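Local coordinates for BB0689 (Borrelia burgdorferi, PDB 4D53), which is an outer surface lipoprotein of the CAP superfamily whose precise biochemical role is not established, at residues A[35-40]-A[73-78]; A[11-16]-A[125-130]. All coordinates share one frame; numbering follows the deposited sequence.

Contact 1: residues A[35-40]-A[73-78]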
ATOM      1  N   ASP A  35       3.077  -6.647   7.970  1.00 24.40           N
ATOM      2  CA  ASP A  35       2.028  -7.553   8.424  1.00 27.11           C
ATOM      3  C   ASP A  35       1.527  -8.401   7.251  1.00 30.23           C
ATOM      4  O   ASP A  35       1.146  -7.850   6.170  1.00 23.07           O
ATOM      5  CB  ASP A  35       0.888  -6.750   9.009  1.00 30.87           C
ATOM      6  CG  ASP A  35      -0.259  -7.631   9.508  1.00 36.37           C
ATOM      7  OD1 ASP A  35      -0.170  -8.065  10.654  1.00 35.89           O
ATOM      8  OD2 ASP A  35      -1.259  -7.869   8.775  1.00 32.12           O
ATOM      9  N   ASP A  36       1.522  -9.732   7.422  1.00 27.77           N
ATOM     10  CA  ASP A  36       1.044 -10.639   6.385  1.00 30.50           C
ATOM     11  C   ASP A  36      -0.362 -10.423   5.932  1.00 23.34           C
ATOM     12  O   ASP A  36      -0.653 -10.609   4.745  1.00 29.33           O
ATOM     13  CB  ASP A  36       1.125 -12.118   6.866  1.00 35.35           C
ATOM     14  CG  ASP A  36       2.532 -12.584   7.081  1.00 43.13           C
ATOM     15  OD1 ASP A  36       3.448 -12.097   6.408  1.00 48.39           O
ATOM     16  OD2 ASP A  36       2.720 -13.467   7.950  1.00 48.19           O
ATOM     17  N   THR A  37      -1.281 -10.146   6.812  1.00 26.31           N
ATOM     18  CA  THR A  37      -2.635  -9.913   6.385  1.00 29.18           C
ATOM     19  C   THR A  37      -2.732  -8.670   5.498  1.00 29.29           C
ATOM     20  O   THR A  37      -3.468  -8.681   4.505  1.00 25.17           O
ATOM     21  CB  THR A  37      -3.588  -9.804   7.559  1.00 33.09           C
ATOM     22  OG1 THR A  37      -3.514 -11.017   8.298  1.00 37.00           O
ATOM     23  CG2 THR A  37      -4.987  -9.646   7.186  1.00 32.26           C
ATOM     24  N   LEU A  38      -2.077  -7.581   5.902  1.00 25.27           N
ATOM     25  CA  LEU A  38      -2.110  -6.339   5.082  1.00 23.61           C
ATOM     26  C   LEU A  38      -1.461  -6.624   3.741  1.00 21.14           C
ATOM     27  O   LEU A  38      -1.957  -6.144   2.721  1.00 21.18           O
ATOM     28  CB  LEU A  38      -1.439  -5.151   5.766  1.00 22.21           C
ATOM     29  CG  LEU A  38      -2.156  -4.645   7.014  1.00 23.50           C
ATOM     30  CD1 LEU A  38      -1.437  -3.404   7.554  1.00 23.10           C
ATOM     31  CD2 LEU A  38      -3.614  -4.321   6.782  1.00 24.12           C
ATOM     32  N   GLU A  39      -0.366  -7.374   3.700  1.00 20.31           N
ATOM     33  CA  GLU A  39       0.261  -7.686   2.427  1.00 21.80           C
ATOM     34  C   GLU A  39      -0.690  -8.480   1.490  1.00 27.15           C
ATOM     35  O   GLU A  39      -0.738  -8.235   0.286  1.00 21.24           O
ATOM     36  CB  GLU A  39       1.561  -8.472   2.592  1.00 25.74           C
ATOM     37  CG  GLU A  39       2.734  -7.585   3.013  1.00 26.12           C
ATOM     38  CD  GLU A  39       4.064  -8.249   2.856  1.00 27.42           C
ATOM     39  OE1 GLU A  39       4.107  -9.457   3.106  1.00 27.88           O
ATOM     40  OE2 GLU A  39       5.092  -7.616   2.572  1.00 23.61           O
ATOM     41  N   LYS A  40      -1.457  -9.397   2.081  1.00 26.28           N
ATOM     42  CA  LYS A  40      -2.389 -10.233   1.284  1.00 28.66           C
ATOM     43  C   LYS A  40      -3.545  -9.365   0.743  1.00 22.45           C
ATOM     44  O   LYS A  40      -3.877  -9.459  -0.435  1.00 23.55           O
ATOM     45  CB  LYS A  40      -2.955 -11.371   2.134  1.00 31.44           C
ATOM     46  CG  LYS A  40      -3.893 -12.333   1.381  1.00 34.79           C
ATOM     47  CD  LYS A  40      -4.909 -13.098   2.222  1.00 46.01           C
ATOM     48  CE  LYS A  40      -4.277 -13.799   3.407  1.00 51.94           C
ATOM     49  NZ  LYS A  40      -5.352 -14.253   4.356  1.00 63.58           N
ATOM     50  N   GLN A  73     -10.785  -8.980  11.425  1.00 40.46           N
ATOM     51  CA  GLN A  73     -11.724  -7.979  11.865  1.00 41.99           C
ATOM     52  C   GLN A  73     -11.149  -7.195  13.015  1.00 42.19           C
ATOM     53  O   GLN A  73     -11.702  -6.186  13.386  1.00 45.61           O
ATOM     54  CB  GLN A  73     -13.002  -8.680  12.291  1.00 52.85           C
ATOM     55  CG  GLN A  73     -14.241  -8.229  11.574  1.00 58.98           C
ATOM     56  CD  GLN A  73     -15.368  -9.144  11.952  1.00 66.95           C
ATOM     57  OE1 GLN A  73     -15.493 -10.231  11.406  1.00 62.78           O
ATOM     58  NE2 GLN A  73     -16.155  -8.743  12.948  1.00 67.19           N
ATOM     59  N   SER A  74     -10.003  -7.633  13.538  1.00 43.06           N
ATOM     60  CA  SER A  74      -9.395  -6.952  14.681  1.00 45.93           C
ATOM     61  C   SER A  74      -8.781  -5.573  14.373  1.00 47.47           C
ATOM     62  O   SER A  74      -8.591  -4.767  15.279  1.00 44.57           O
ATOM     63  CB  SER A  74      -8.371  -7.849  15.381  1.00 46.78           C
ATOM     64  OG  SER A  74      -7.299  -8.226  14.526  1.00 51.22           O
ATOM     65  N   PHE A  75      -8.516  -5.267  13.097  1.00 42.14           N
ATOM     66  CA  PHE A  75      -8.078  -3.923  12.711  1.00 36.90           C
ATOM     67  C   PHE A  75      -9.190  -2.922  12.948  1.00 42.57           C
ATOM     68  O   PHE A  75     -10.271  -3.044  12.452  1.00 48.55           O
ATOM     69  CB  PHE A  75      -7.623  -3.873  11.231  1.00 33.38           C
ATOM     70  CG  PHE A  75      -6.308  -4.545  10.962  1.00 30.87           C
ATOM     71  CD1 PHE A  75      -5.135  -3.849  11.119  1.00 30.17           C
ATOM     72  CD2 PHE A  75      -6.249  -5.851  10.522  1.00 29.31           C
ATOM     73  CE1 PHE A  75      -3.915  -4.444  10.889  1.00 30.55           C
ATOM     74  CE2 PHE A  75      -5.034  -6.468  10.251  1.00 27.18           C
ATOM     75  CZ  PHE A  75      -3.865  -5.752  10.406  1.00 29.03           C
ATOM     76  N   ASN A  76      -8.911  -1.915  13.738  1.00 45.76           N
ATOM     77  CA  ASN A  76      -9.914  -0.914  14.035  1.00 48.90           C
ATOM     78  C   ASN A  76      -9.490   0.421  13.518  1.00 41.58           C
ATOM     79  O   ASN A  76     -10.218   1.381  13.665  1.00 40.53           O
ATOM     80  CB  ASN A  76     -10.195  -0.829  15.552  1.00 52.29           C
ATOM     81  CG  ASN A  76      -8.958  -0.483  16.370  1.00 55.23           C
ATOM     82  OD1 ASN A  76      -7.831  -0.674  15.944  1.00 55.11           O
ATOM     83  ND2 ASN A  76      -9.176   0.003  17.571  1.00 59.45           N
ATOM     84  N   LEU A  77      -8.332   0.502  12.882  1.00 41.85           N
ATOM     85  CA  LEU A  77      -7.971   1.761  12.248  1.00 38.69           C
ATOM     86  C   LEU A  77      -7.113   1.427  11.059  1.00 45.54           C
ATOM     87  O   LEU A  77      -6.188   0.653  11.223  1.00 38.87           O
ATOM     88  CB  LEU A  77      -7.152   2.573  13.183  1.00 47.83           C
ATOM     89  CG  LEU A  77      -7.287   4.055  12.904  1.00 51.89           C
ATOM     90  CD1 LEU A  77      -7.264   4.764  14.280  1.00 49.25           C
ATOM     91  CD2 LEU A  77      -6.192   4.456  11.920  1.00 52.33           C
ATOM     92  N   THR A  78      -7.394   2.037   9.893  1.00 38.00           N
ATOM     93  CA  THR A  78      -6.619   1.734   8.687  1.00 38.81           C
ATOM     94  C   THR A  78      -6.461   2.913   7.712  1.00 37.30           C
ATOM     95  O   THR A  78      -7.306   3.840   7.717  1.00 35.98           O
ATOM     96  CB  THR A  78      -7.261   0.578   7.961  1.00 43.42           C
ATOM     97  OG1 THR A  78      -6.334   0.112   6.967  1.00 58.80           O
ATOM     98  CG2 THR A  78      -8.578   1.027   7.309  1.00 41.99           C
TER

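Contact 2: residues A[11-16]-A[125-130]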
ATOM      1  N   GLU A  11      11.467  -7.864  -4.315  1.00 22.61           N
ATOM      2  CA  GLU A  11      12.589  -7.031  -4.023  1.00 28.03           C
ATOM      3  C   GLU A  11      12.230  -5.519  -4.067  1.00 26.71           C
ATOM      4  O   GLU A  11      12.693  -4.702  -3.207  1.00 22.07           O
ATOM      5  CB  GLU A  11      13.739  -7.343  -4.954  1.00 34.81           C
ATOM      6  CG  GLU A  11      15.011  -6.610  -4.622  1.00 45.95           C
ATOM      7  CD  GLU A  11      15.574  -6.965  -3.237  1.00 56.74           C
ATOM      8  OE1 GLU A  11      15.551  -8.177  -2.828  1.00 48.68           O
ATOM      9  OE2 GLU A  11      15.997  -5.989  -2.547  1.00 57.81           O
ATOM     10  N   ASP A  12      11.348  -5.174  -4.993  1.00 21.45           N
ATOM     11  CA  ASP A  12      10.836  -3.795  -5.051  1.00 21.81           C
ATOM     12  C   ASP A  12      10.207  -3.401  -3.753  1.00 19.85           C
ATOM     13  O   ASP A  12      10.500  -2.296  -3.268  1.00 22.74           O
ATOM     14  CB  ASP A  12       9.811  -3.648  -6.221  1.00 22.45           C
ATOM     15  CG  ASP A  12      10.400  -3.944  -7.587  1.00 26.88           C
ATOM     16  OD1 ASP A  12      11.643  -3.936  -7.697  1.00 40.84           O
ATOM     17  OD2 ASP A  12       9.635  -3.965  -8.589  1.00 27.22           O
ATOM     18  N   MET A  13       9.345  -4.256  -3.167  1.00 18.96           N
ATOM     19  CA  MET A  13       8.667  -3.922  -1.958  1.00 21.93           C
ATOM     20  C   MET A  13       9.621  -3.865  -0.795  1.00 24.05           C
ATOM     21  O   MET A  13       9.412  -3.075   0.102  1.00 20.28           O
ATOM     22  CB  MET A  13       7.504  -4.854  -1.620  1.00 20.93           C
ATOM     23  CG  MET A  13       6.288  -4.735  -2.500  1.00 25.21           C
ATOM     24  SD  MET A  13       5.616  -3.029  -2.394  1.00 26.13           S
ATOM     25  CE  MET A  13       5.443  -2.878  -0.667  1.00 20.49           C
ATOM     26  N   LYS A  14      10.672  -4.683  -0.796  1.00 23.08           N
ATOM     27  CA  LYS A  14      11.712  -4.542   0.271  1.00 25.17           C
ATOM     28  C   LYS A  14      12.380  -3.156   0.237  1.00 22.17           C
ATOM     29  O   LYS A  14      12.586  -2.520   1.302  1.00 22.92           O
ATOM     30  CB  LYS A  14      12.721  -5.714   0.070  1.00 27.28           C
ATOM     31  CG  LYS A  14      13.985  -5.823   0.895  1.00 47.55           C
ATOM     32  CD  LYS A  14      14.662  -7.194   0.499  1.00 51.97           C
ATOM     33  CE  LYS A  14      15.308  -7.909   1.688  1.00 67.17           C
ATOM     34  NZ  LYS A  14      16.259  -7.004   2.415  1.00 69.08           N
ATOM     35  N   ILE A  15      12.648  -2.645  -0.955  1.00 20.05           N
ATOM     36  CA  ILE A  15      13.199  -1.309  -1.129  1.00 21.70           C
ATOM     37  C   ILE A  15      12.208  -0.274  -0.604  1.00 21.54           C
ATOM     38  O   ILE A  15      12.576   0.686   0.131  1.00 21.20           O
ATOM     39  CB  ILE A  15      13.679  -1.105  -2.561  1.00 22.69           C
ATOM     40  CG1 ILE A  15      14.936  -1.938  -2.846  1.00 26.09           C
ATOM     41  CG2 ILE A  15      13.960   0.374  -2.942  1.00 23.32           C
ATOM     42  CD1 ILE A  15      15.141  -2.118  -4.344  1.00 30.55           C
ATOM     43  N   LEU A  16      10.964  -0.388  -1.044  1.00 19.20           N
ATOM     44  CA  LEU A  16       9.967   0.607  -0.654  1.00 19.51           C
ATOM     45  C   LEU A  16       9.748   0.639   0.864  1.00 20.18           C
ATOM     46  O   LEU A  16       9.683   1.702   1.442  1.00 18.71           O
ATOM     47  CB  LEU A  16       8.646   0.340  -1.322  1.00 19.67           C
ATOM     48  CG  LEU A  16       7.508   1.324  -0.990  1.00 21.45           C
ATOM     49  CD1 LEU A  16       7.966   2.749  -1.341  1.00 20.66           C
ATOM     50  CD2 LEU A  16       6.251   0.977  -1.805  1.00 21.87           C
ATOM     51  N   ASP A 125       1.493  -0.939 -13.741  1.00 18.14           N
ATOM     52  CA  ASP A 125       2.424  -0.685 -12.618  1.00 17.54           C
ATOM     53  C   ASP A 125       1.681  -0.003 -11.498  1.00 19.07           C
ATOM     54  O   ASP A 125       1.507   1.271 -11.544  1.00 20.43           O
ATOM     55  CB  ASP A 125       3.568   0.175 -13.083  1.00 21.50           C
ATOM     56  CG  ASP A 125       4.664   0.384 -12.013  1.00 22.82           C
ATOM     57  OD1 ASP A 125       4.529   0.023 -10.798  1.00 25.15           O
ATOM     58  OD2 ASP A 125       5.741   0.955 -12.363  1.00 26.95           O
ATOM     59  N   ILE A 126       1.296  -0.767 -10.482  1.00 18.37           N
ATOM     60  CA  ILE A 126       0.407  -0.260  -9.438  1.00 17.48           C
ATOM     61  C   ILE A 126       0.991  -0.564  -8.079  1.00 18.97           C
ATOM     62  O   ILE A 126       1.333  -1.742  -7.798  1.00 19.03           O
ATOM     63  CB  ILE A 126      -0.983  -0.866  -9.531  1.00 16.47           C
ATOM     64  CG1 ILE A 126      -1.673  -0.419 -10.867  1.00 18.04           C
ATOM     65  CG2 ILE A 126      -1.861  -0.455  -8.363  1.00 18.96           C
ATOM     66  CD1 ILE A 126      -3.023  -1.068 -11.103  1.00 20.94           C
ATOM     67  N   PHE A 127       1.214   0.318  -7.199  1.00 17.74           N
ATOM     68  CA  PHE A 127       1.358   0.240  -5.724  1.00 17.36           C
ATOM     69  C   PHE A 127       0.062   0.364  -4.979  1.00 18.25           C
ATOM     70  O   PHE A 127      -0.787   1.296  -5.225  1.00 17.64           O
ATOM     71  CB  PHE A 127       2.325   1.322  -5.241  1.00 20.00           C
ATOM     72  CG  PHE A 127       3.728   1.151  -5.752  1.00 20.00           C
ATOM     73  CD1 PHE A 127       4.612   0.294  -5.120  1.00 20.00           C
ATOM     74  CD2 PHE A 127       4.162   1.849  -6.866  1.00 20.00           C
ATOM     75  CE1 PHE A 127       5.902   0.135  -5.590  1.00 20.00           C
ATOM     76  CE2 PHE A 127       5.451   1.696  -7.339  1.00 20.00           C
ATOM     77  CZ  PHE A 127       6.323   0.837  -6.701  1.00 20.00           C
ATOM     78  N   VAL A 128      -0.063  -0.656  -4.088  1.00 18.29           N
ATOM     79  CA  VAL A 128      -1.053  -0.536  -3.014  1.00 17.62           C
ATOM     80  C   VAL A 128      -0.349  -0.664  -1.672  1.00 20.40           C
ATOM     81  O   VAL A 128       0.260  -1.738  -1.410  1.00 19.35           O
ATOM     82  CB  VAL A 128      -2.201  -1.575  -3.105  1.00 16.53           C
ATOM     83  CG1 VAL A 128      -3.175  -1.485  -1.915  1.00 18.55           C
ATOM     84  CG2 VAL A 128      -2.951  -1.517  -4.461  1.00 19.33           C
ATOM     85  N   VAL A 129      -0.477   0.351  -0.793  1.00 16.49           N
ATOM     86  CA  VAL A 129       0.173   0.283   0.548  1.00 19.60           C
ATOM     87  C   VAL A 129      -0.851   0.556   1.606  1.00 18.48           C
ATOM     88  O   VAL A 129      -1.555   1.537   1.551  1.00 20.32           O
ATOM     89  CB  VAL A 129       1.448   1.129   0.666  1.00 19.46           C
ATOM     90  CG1 VAL A 129       2.072   1.016   2.074  1.00 23.98           C
ATOM     91  CG2 VAL A 129       2.426   0.845  -0.465  1.00 23.00           C
ATOM     92  N   LEU A 130      -0.994  -0.372   2.555  1.00 17.88           N
ATOM     93  CA  LEU A 130      -1.936  -0.307   3.627  1.00 18.83           C
ATOM     94  C   LEU A 130      -1.209  -0.144   4.983  1.00 19.89           C
ATOM     95  O   LEU A 130      -0.136  -0.692   5.175  1.00 19.17           O
ATOM     96  CB  LEU A 130      -2.738  -1.618   3.714  1.00 22.27           C
ATOM     97  CG  LEU A 130      -3.511  -2.025   2.422  1.00 24.42           C
ATOM     98  CD1 LEU A 130      -4.255  -3.402   2.486  1.00 24.69           C
ATOM     99  CD2 LEU A 130      -4.528  -0.956   2.107  1.00 26.61           C
TER

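Contact 1: residues A[35-40]-A[73-78]
The capped N-terminus of helix 36-52 meets the start of edge strand 75-84 here, in the CAP domain, and the contact centres on the ring of Phe75. The ring reaches the first turn of the helix with its far end, CZ. Leu38 lies over one face. Its CD2 is 4.3 Å from the centroid of the Phe75 ring and 24° off the normal, a CH-pi contact displaced toward the rim. The nearest ring atom to Leu38 CD2 is Phe75 CZ, at 3.9 Å.

Asp35 comes to the ring edge, near the ring plane. Asp35 OD2 is 3.7 Å from Phe75 CZ, and the carboxylate plane stands almost perpendicular to the ring. The same oxygen is the N-cap acceptor: Leu38 N donates to Asp35 OD2 at 3.0 Å, on the anti lone pair, with an N-H...O angle of 157°. Asp35 CG is anti to the backbone N (chi1 180°), which turns the carboxylate back over the helix start. The cap thus ties together the two residues that touch Phe75 most closely. Thr37 adds a looser contact, with Thr37 CG2 4.4 Å from Phe75 CE2.

The other carboxylate oxygen, Asp35 OD1, forms a salt bridge with Arg134 of strand 125-134; the side chains of Thr37 and Phe75 also touch Arg134. A classic beta bulge follows Phe75, with Asn76 and Leu77 both facing Lys133. Ile68 of helix 64-69 packs on both Leu38 and Phe75, and Lys112 of strand 112-119 touches Asp35 and Leu38.

Contact 2: residues A[11-16]-A[125-130]
Met13 is the first residue of helix 10-26 in this segment to meet strand 125-134, and it does so through sulfur. Just before it, at the margin, Asp12 forms a salt bridge with Arg117, as does Asp125 of the strand, which probably offsets the repulsion between the two carboxylates. Met13 SD approaches the edge of the Phe127 ring, near the ring plane, 4.4 Å from Phe127 CD1. The Met13 side chain is curled, with all three torsions near -60°. This bends the sulfur toward the strand although the CB does not point straight at it.

One turn on, Leu16 makes the closer contact. Its CB points at the strand. A trans first torsion (chi1 180°) carries CG away from the backbone N and sends CD2 toward the strand. Leu16 CD2 lies 3.8 Å from Phe127 CD1, at a slant to the ring, neither over its face nor at its edge. Leu16 CD2 is also 4.1 Å from Val129 CG2, two residues further along the strand. This methyl therefore bridges two side chains on one side of the sheet. The contact is apolar throughout and its touching residues are buried.

Trp95 of helix 91-96 touches both Phe127 and Val129, while Val91 and Val92 of that helix pack on Leu16. The intervening Val128 points away and packs on Ala42 and Ala46 of helix 36-52. The axes of segments 11-16 and 125-130 approach to 11.6 Å and cross at -50°. Layers of helix on both sides of a central sheet give the alpha-beta-alpha sandwich of the CAP fold, and this contact joins the N-terminal helix to one face of that sheet.

How the contacts relate
Contacts 1 and 2 lie about 16 Å apart, centre to centre, and use neighbouring antiparallel strands of one sheet. Contact 1 involves strand 75-84 at the sheet edge; contact 2 involves strand 125-134 beside it. They also touch directly, where O of Leu38 packs 3.6 Å from CD1 of Leu130. In sequence, segments 35-40 and 73-78 both fall between 11-16 and 125-130, so contact 2 joins parts near the two ends of the chain, and contact 1 closes a shorter loop between them. Contact 2 packs helix 10-26 on one face of the sheet. Contact 1 joins the start of helix 36-52, which continues along the opposite face, to the edge strand.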